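Side-chain contact in GrpU microcompartment shell protein (Pectobacterium wasabiae, PDB 4OLP), which forms part of the shell of a glycyl-radical type bacterial microcompartment and has an iron-sulfur cluster binding site, probably for electron transport: residues M16-M21 with N27-V32. Numbering follows the deposited sequence.
Sequences MLKRRM and NRLEMV
The end of helix 11-19 and the loop after helix 23-26 draw together through Lys-18 and Leu-29, whose CA atoms lie 8.8 Å apart, so that side chains alone bridge the two backbones. Helix 11-19, the short helix 23-26 and the loop after it form a compact N-terminal region packed on the antiparallel sheet of this BMC-type shell protein. Leu-29 enters from the loop side with its two methyl branches divided between two partners. CD2 lies against the lysine chain, 3.4 Å from Lys-18 CE, the two side chains passing each other in opposite directions. CD1 meets Met-21 tip to tip, 3.6 Å from its CE. With CG placed between the backbone N and the carbonyl carbon (chi1 44°), Met-21 turns its thioether end toward the leucine, and both residues are buried against Phe-79 of strand 74-80. At Glu-30, which is exposed, the contact becomes polar. The Lys-18 chain, extended beyond CG, carries its ammonium past Leu-29 to Glu-30, which bends at chi2 (74°) and brings its carboxylate in toward the lysine, the two chains crossing at a slant. The lysine thus spends its methylene groups on the leucine and its charge on the glutamate. Lys-18 O accepts a hydrogen bond from Arg-26 NE, which joins the end of helix 11-19 to helix 23-26. Neighbouring subunits meet this region as well: Arg-20 forms a salt bridge with Glu-64 of a second subunit, and Arg-28 with Glu-12 of a third. Lys-18 NZ forms a salt bridge with Glu-30 OE2; the modelled 2.4 Å between them is too short to be taken literally, and Glu-30 OE1 lies 3.4 Å from the same NZ.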
# COMPACT_ATOMS: atom_id res chain seq x y z
N MET B 16 -21.95 3.64 8.14
CA MET B 16 -20.76 2.96 7.61
C MET B 16 -19.91 3.92 6.80
O MET B 16 -18.67 3.93 6.89
CB MET B 16 -21.14 1.75 6.75
CG MET B 16 -21.40 0.50 7.58
SD MET B 16 -22.19 -0.87 6.70
CE MET B 16 -20.90 -1.39 5.57
N LEU B 17 -20.59 4.73 6.01
CA LEU B 17 -19.91 5.70 5.15
C LEU B 17 -19.30 6.82 5.96
O LEU B 17 -18.18 7.21 5.67
CB LEU B 17 -20.87 6.25 4.09
CG LEU B 17 -21.22 5.21 3.01
CD1 LEU B 17 -22.37 5.73 2.16
CD2 LEU B 17 -20.04 4.87 2.12
N LYS B 18 -20.02 7.30 6.98
CA LYS B 18 -19.52 8.38 7.86
C LYS B 18 -18.25 8.00 8.57
O LYS B 18 -17.34 8.82 8.70
CB LYS B 18 -20.57 8.79 8.89
CG LYS B 18 -21.67 9.64 8.30
CD LYS B 18 -22.57 10.19 9.39
CE LYS B 18 -23.51 11.22 8.81
NZ LYS B 18 -24.32 11.88 9.86
N ARG B 19 -18.16 6.75 9.00
CA ARG B 19 -16.93 6.23 9.60
C ARG B 19 -15.77 6.32 8.64
O ARG B 19 -14.64 6.44 9.07
CB ARG B 19 -17.09 4.77 9.98
CG ARG B 19 -17.63 4.58 11.37
CD ARG B 19 -18.62 3.44 11.33
NE ARG B 19 -19.75 3.62 12.23
CZ ARG B 19 -20.76 2.76 12.34
NH1 ARG B 19 -20.77 1.63 11.63
NH2 ARG B 19 -21.77 3.02 13.17
N ARG B 20 -16.04 6.26 7.35
CA ARG B 20 -14.98 6.25 6.38
C ARG B 20 -14.74 7.59 5.68
O ARG B 20 -14.03 7.64 4.67
CB ARG B 20 -15.24 5.21 5.32
CG ARG B 20 -14.81 3.80 5.67
CD ARG B 20 -13.86 3.50 4.51
NE ARG B 20 -13.48 2.13 4.21
CZ ARG B 20 -13.12 1.73 2.98
NH1 ARG B 20 -13.14 2.58 1.95
NH2 ARG B 20 -12.76 0.47 2.76
N MET B 21 -15.33 8.66 6.21
CA MET B 21 -15.03 10.00 5.72
C MET B 21 -14.41 10.88 6.81
O MET B 21 -14.48 10.56 7.98
CB MET B 21 -16.23 10.66 5.08
CG MET B 21 -17.53 10.54 5.83
SD MET B 21 -18.89 10.73 4.63
CE MET B 21 -19.25 12.45 4.91
N ASN B 27 -20.68 16.51 8.92
CA ASN B 27 -21.83 17.41 9.10
C ASN B 27 -22.58 17.65 7.80
O ASN B 27 -23.80 17.85 7.80
CB ASN B 27 -21.40 18.78 9.65
CG ASN B 27 -21.20 18.81 11.17
OD1 ASN B 27 -21.59 17.91 11.91
ND2 ASN B 27 -20.58 19.89 11.64
N ARG B 28 -21.87 17.68 6.69
CA ARG B 28 -22.53 17.99 5.42
C ARG B 28 -23.71 17.06 5.06
O ARG B 28 -24.55 17.40 4.20
CB ARG B 28 -21.49 18.06 4.29
CG ARG B 28 -20.68 19.37 4.31
CD ARG B 28 -19.18 19.17 4.36
NE ARG B 28 -18.65 18.62 3.12
CZ ARG B 28 -17.35 18.52 2.82
NH1 ARG B 28 -16.42 18.93 3.68
NH2 ARG B 28 -16.98 18.00 1.65
N LEU B 29 -23.78 15.89 5.69
CA LEU B 29 -24.86 14.95 5.44
C LEU B 29 -26.22 15.36 5.99
O LEU B 29 -27.25 15.05 5.39
CB LEU B 29 -24.47 13.56 5.94
CG LEU B 29 -23.88 12.63 4.87
CD1 LEU B 29 -22.67 13.25 4.18
CD2 LEU B 29 -23.55 11.27 5.46
N GLU B 30 -26.23 16.05 7.12
CA GLU B 30 -27.47 16.57 7.67
C GLU B 30 -27.89 17.89 7.05
O GLU B 30 -28.94 18.41 7.39
CB GLU B 30 -27.36 16.71 9.18
CG GLU B 30 -27.41 15.39 9.91
CD GLU B 30 -26.13 14.60 9.78
OE1 GLU B 30 -25.02 15.18 9.61
OE2 GLU B 30 -26.23 13.37 9.87
N MET B 31 -27.08 18.44 6.16
CA MET B 31 -27.44 19.68 5.53
C MET B 31 -28.09 19.36 4.20
O MET B 31 -28.49 20.27 3.49
CB MET B 31 -26.20 20.57 5.34
CG MET B 31 -25.51 20.95 6.66
SD MET B 31 -23.85 21.69 6.55
CE MET B 31 -24.26 23.32 5.90
N VAL B 32 -28.23 18.08 3.86
CA VAL B 32 -28.74 17.70 2.51
C VAL B 32 -29.65 16.47 2.55
O VAL B 32 -29.42 15.54 3.35
CB VAL B 32 -27.59 17.48 1.53
CG1 VAL B 32 -27.04 16.06 1.62
CG2 VAL B 32 -28.01 17.80 0.13